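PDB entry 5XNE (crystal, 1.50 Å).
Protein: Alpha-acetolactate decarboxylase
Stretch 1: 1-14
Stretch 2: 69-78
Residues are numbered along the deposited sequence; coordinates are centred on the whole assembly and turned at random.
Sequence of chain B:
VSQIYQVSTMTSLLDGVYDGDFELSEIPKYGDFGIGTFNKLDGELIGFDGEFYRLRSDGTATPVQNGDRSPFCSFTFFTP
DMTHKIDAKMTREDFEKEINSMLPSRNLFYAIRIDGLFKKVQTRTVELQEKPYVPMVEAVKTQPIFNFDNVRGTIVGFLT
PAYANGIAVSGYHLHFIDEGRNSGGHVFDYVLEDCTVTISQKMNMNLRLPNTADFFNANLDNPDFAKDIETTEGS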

# COMPACT_ATOMS: atom_id res chain seq x y z
N VAL B 1 -11.78 2.19 -12.32
CA VAL B 1 -13.13 1.83 -11.86
C VAL B 1 -13.09 0.81 -10.72
O VAL B 1 -14.02 0.75 -9.91
CB VAL B 1 -13.97 1.27 -13.02
CG1 VAL B 1 -14.49 2.40 -13.91
CG2 VAL B 1 -13.17 0.24 -13.82
N SER B 2 -12.03 0.01 -10.66
CA SER B 2 -11.90 -1.01 -9.62
C SER B 2 -10.74 -0.69 -8.69
O SER B 2 -10.09 -1.59 -8.16
CB SER B 2 -11.71 -2.41 -10.23
OG SER B 2 -11.96 -3.43 -9.27
N GLN B 3 -10.48 0.60 -8.49
CA GLN B 3 -9.39 0.97 -7.60
C GLN B 3 -9.77 2.08 -6.65
O GLN B 3 -10.64 2.91 -6.94
CB GLN B 3 -8.16 1.40 -8.40
CG GLN B 3 -8.34 2.72 -9.14
CD GLN B 3 -7.07 3.21 -9.82
OE1 GLN B 3 -6.13 2.45 -10.02
NE2 GLN B 3 -7.06 4.48 -10.19
N ILE B 4 -9.09 2.08 -5.51
CA ILE B 4 -8.97 3.28 -4.68
C ILE B 4 -7.75 4.04 -5.19
O ILE B 4 -6.67 3.46 -5.33
CB ILE B 4 -8.76 2.94 -3.19
CG1 ILE B 4 -9.84 1.97 -2.69
CG2 ILE B 4 -8.71 4.22 -2.36
CD1 ILE B 4 -11.25 2.55 -2.72
N TYR B 5 -7.92 5.32 -5.50
CA TYR B 5 -6.80 6.17 -5.88
C TYR B 5 -6.36 6.92 -4.63
O TYR B 5 -7.10 7.76 -4.10
CB TYR B 5 -7.17 7.16 -6.99
CG TYR B 5 -5.98 7.91 -7.55
CD1 TYR B 5 -5.13 7.29 -8.45
CD2 TYR B 5 -5.71 9.22 -7.18
CE1 TYR B 5 -4.03 7.94 -8.98
CE2 TYR B 5 -4.61 9.89 -7.71
CZ TYR B 5 -3.78 9.24 -8.60
OH TYR B 5 -2.67 9.86 -9.15
N GLN B 6 -5.17 6.58 -4.15
CA GLN B 6 -4.67 7.07 -2.86
C GLN B 6 -3.57 8.10 -3.07
O GLN B 6 -2.51 7.79 -3.62
CB GLN B 6 -4.16 5.89 -2.03
CG GLN B 6 -3.57 6.27 -0.69
CD GLN B 6 -4.54 7.03 0.17
OE1 GLN B 6 -5.67 6.58 0.38
NE2 GLN B 6 -4.11 8.18 0.67
N VAL B 7 -3.83 9.33 -2.63
CA VAL B 7 -2.85 10.42 -2.75
C VAL B 7 -2.02 10.49 -1.46
O VAL B 7 -2.53 10.86 -0.40
CB VAL B 7 -3.56 11.76 -3.03
CG1 VAL B 7 -2.58 12.93 -2.94
CG2 VAL B 7 -4.22 11.73 -4.41
N SER B 8 -0.75 10.08 -1.58
CA SER B 8 0.24 10.09 -0.50
C SER B 8 -0.14 9.22 0.70
O SER B 8 -1.04 8.37 0.60
CB SER B 8 0.53 11.53 -0.04
OG SER B 8 1.75 11.59 0.69
N THR B 9 0.55 9.41 1.82
CA THR B 9 0.38 8.51 2.97
C THR B 9 -0.00 9.23 4.24
O THR B 9 0.34 10.40 4.47
CB THR B 9 1.67 7.70 3.28
OG1 THR B 9 2.64 8.55 3.92
CG2 THR B 9 2.25 7.11 2.01
N MET B 10 -0.70 8.51 5.11
CA MET B 10 -1.08 9.06 6.40
C MET B 10 0.15 9.34 7.24
O MET B 10 0.19 10.33 7.98
CB MET B 10 -2.03 8.11 7.14
CG MET B 10 -2.53 8.66 8.46
SD MET B 10 -3.58 10.11 8.20
CE MET B 10 -3.85 10.63 9.89
N THR B 11 1.17 8.51 7.12
CA THR B 11 2.37 8.75 7.92
C THR B 11 3.11 10.03 7.50
O THR B 11 3.77 10.65 8.34
CB THR B 11 3.32 7.58 7.89
OG1 THR B 11 3.68 7.29 6.53
CG2 THR B 11 2.67 6.34 8.54
N SER B 12 2.99 10.44 6.24
CA SER B 12 3.56 11.73 5.83
C SER B 12 2.80 12.88 6.47
O SER B 12 3.40 13.87 6.93
CB SER B 12 3.60 11.87 4.30
OG SER B 12 4.23 13.09 3.89
N LEU B 13 1.47 12.75 6.53
CA LEU B 13 0.66 13.73 7.23
C LEU B 13 1.04 13.80 8.72
O LEU B 13 1.18 14.89 9.28
CB LEU B 13 -0.83 13.40 7.06
CG LEU B 13 -1.82 14.56 7.01
CD1 LEU B 13 -1.57 15.50 5.82
CD2 LEU B 13 -3.25 14.01 7.01
N LEU B 14 1.25 12.64 9.35
CA LEU B 14 1.66 12.60 10.75
C LEU B 14 2.93 13.41 10.98
O LEU B 14 3.06 14.09 12.00
CB LEU B 14 1.89 11.16 11.22
CG LEU B 14 0.69 10.24 11.43
CD1 LEU B 14 1.19 8.88 11.94
CD2 LEU B 14 -0.31 10.86 12.40
N ARG B 69 -5.19 22.36 -3.64
CA ARG B 69 -4.17 21.31 -3.54
C ARG B 69 -4.37 20.45 -2.30
O ARG B 69 -4.94 20.91 -1.32
CB ARG B 69 -2.76 21.91 -3.52
CG ARG B 69 -2.37 22.66 -4.80
CD ARG B 69 -1.03 23.44 -4.67
NE ARG B 69 0.14 22.64 -4.30
CZ ARG B 69 1.39 23.12 -4.29
NH1 ARG B 69 1.62 24.38 -4.65
NH2 ARG B 69 2.43 22.34 -3.95
N SER B 70 -3.88 19.21 -2.35
CA SER B 70 -3.98 18.32 -1.20
C SER B 70 -2.73 17.50 -0.95
O SER B 70 -2.12 17.01 -1.89
CB SER B 70 -5.15 17.35 -1.38
OG SER B 70 -5.14 16.42 -0.31
N PRO B 71 -2.37 17.31 0.34
CA PRO B 71 -1.28 16.41 0.74
C PRO B 71 -1.75 14.98 0.99
O PRO B 71 -0.90 14.11 1.17
CB PRO B 71 -0.80 17.02 2.06
CG PRO B 71 -2.09 17.55 2.68
CD PRO B 71 -2.92 18.06 1.49
N PHE B 72 -3.06 14.76 1.03
CA PHE B 72 -3.61 13.46 1.44
C PHE B 72 -5.09 13.40 1.13
O PHE B 72 -5.87 14.21 1.62
CB PHE B 72 -3.39 13.22 2.94
CG PHE B 72 -3.94 11.92 3.42
CD1 PHE B 72 -3.22 10.74 3.22
CD2 PHE B 72 -5.16 11.85 4.06
CE1 PHE B 72 -3.73 9.52 3.65
CE2 PHE B 72 -5.67 10.62 4.50
CZ PHE B 72 -4.94 9.45 4.29
N CYS B 73 -5.48 12.41 0.33
CA CYS B 73 -6.89 12.20 0.02
C CYS B 73 -7.02 10.84 -0.68
O CYS B 73 -6.02 10.22 -1.07
CB CYS B 73 -7.45 13.35 -0.85
SG CYS B 73 -6.43 13.92 -2.22
N SER B 74 -8.27 10.38 -0.80
CA SER B 74 -8.57 9.06 -1.35
C SER B 74 -9.81 9.20 -2.25
O SER B 74 -10.78 9.83 -1.83
CB SER B 74 -8.86 8.04 -0.23
OG SER B 74 -7.88 8.04 0.79
N PHE B 75 -9.77 8.60 -3.44
CA PHE B 75 -10.88 8.71 -4.40
C PHE B 75 -11.25 7.37 -5.00
O PHE B 75 -10.43 6.46 -5.08
CB PHE B 75 -10.52 9.65 -5.55
CG PHE B 75 -10.13 11.01 -5.09
CD1 PHE B 75 -11.09 11.93 -4.71
CD2 PHE B 75 -8.79 11.37 -5.05
CE1 PHE B 75 -10.72 13.20 -4.27
CE2 PHE B 75 -8.41 12.63 -4.61
CZ PHE B 75 -9.38 13.54 -4.23
N THR B 76 -12.49 7.27 -5.46
CA THR B 76 -12.87 6.13 -6.28
C THR B 76 -14.05 6.51 -7.14
O THR B 76 -14.71 7.53 -6.89
CB THR B 76 -13.21 4.90 -5.42
OG1 THR B 76 -13.16 3.72 -6.23
CG2 THR B 76 -14.60 5.03 -4.82
N PHE B 77 -14.31 5.70 -8.15
CA PHE B 77 -15.55 5.81 -8.89
C PHE B 77 -16.52 4.85 -8.23
O PHE B 77 -16.38 3.62 -8.34
CB PHE B 77 -15.36 5.50 -10.38
CG PHE B 77 -14.67 6.60 -11.13
CD1 PHE B 77 -15.33 7.79 -11.40
CD2 PHE B 77 -13.35 6.46 -11.53
CE1 PHE B 77 -14.70 8.82 -12.08
CE2 PHE B 77 -12.70 7.48 -12.22
CZ PHE B 77 -13.37 8.66 -12.49
N PHE B 78 -17.48 5.42 -7.51
CA PHE B 78 -18.37 4.66 -6.66
C PHE B 78 -19.37 3.88 -7.51
O PHE B 78 -19.97 4.43 -8.43
CB PHE B 78 -19.10 5.58 -5.69
CG PHE B 78 -19.81 4.87 -4.59
CD1 PHE B 78 -21.08 4.32 -4.79
CD2 PHE B 78 -19.24 4.76 -3.33
CE1 PHE B 78 -21.73 3.66 -3.76
CE2 PHE B 78 -19.89 4.12 -2.30
CZ PHE B 78 -21.14 3.56 -2.51
O HOH W 1 -12.34 3.54 -8.96
O HOH W 2 1.92 14.49 0.90
O HOH W 3 -0.02 12.84 3.52

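The two stretches meet as neighbouring antiparallel strands, paired from Tyr-5 with Phe-75 to Val-7 with Cys-73, and bury 764 Å² between them. Backbone hydrogen bonds set the register. Tyr-5 N donates to Phe-75 O (2.8 Å) and Phe-75 N returns the bond to Tyr-5 O (2.9 Å); two residues on, Val-7 N donates to Cys-73 O (2.8 Å), while the reply from Cys-73 N to Val-7 O is weak at 3.4 Å. Between these pairs Gln-6 faces Ser-74 without backbone bonds.

Side-chain hydrogen bonds fill that gap. Ser-74 OG donates to Gln-6 OE1 (2.7 Å), which suits a short hydroxyl opposite a long amide that can bend back to meet it. The same amide has hydrogens to give, and Gln-6 NE2 donates to Ser-8 O (3.1 Å), so a buried polar group is satisfied at both ends. Where the first strand begins, Thr-76 OG1 donates to Gln-3 O (2.7 Å). Water 1 also donates to Gln-3 O and accepts from Phe-77 N, extending the link where direct pairing has ceased. Beyond the other end, water 3 donates to both Thr-9 O and Pro-71 O, and water 2 joins Pro-71 O to Ser-8 OG.

Apolar packing covers the sheet face bearing Tyr-5, Val-7, Cys-73 and Phe-75. Compact, branched Val-7 lies with CB 3.7 Å from Cys-73 SG and CG2 4.3 Å from Phe-75 CE2, at the edge of that ring.

Phe-72 gives up the most surface, 106 Å². Its flat ring offers a face to Met-10, whose SD lies 4.5 Å from the ring centroid, a sulfur-aromatic contact. Leu-13, pointing toward stretch 2 from the helix, places CD1 3.8 Å from Pro-71 CG and 4.1 Å from Phe-72 CB; its branched, apolar end suits this buried site.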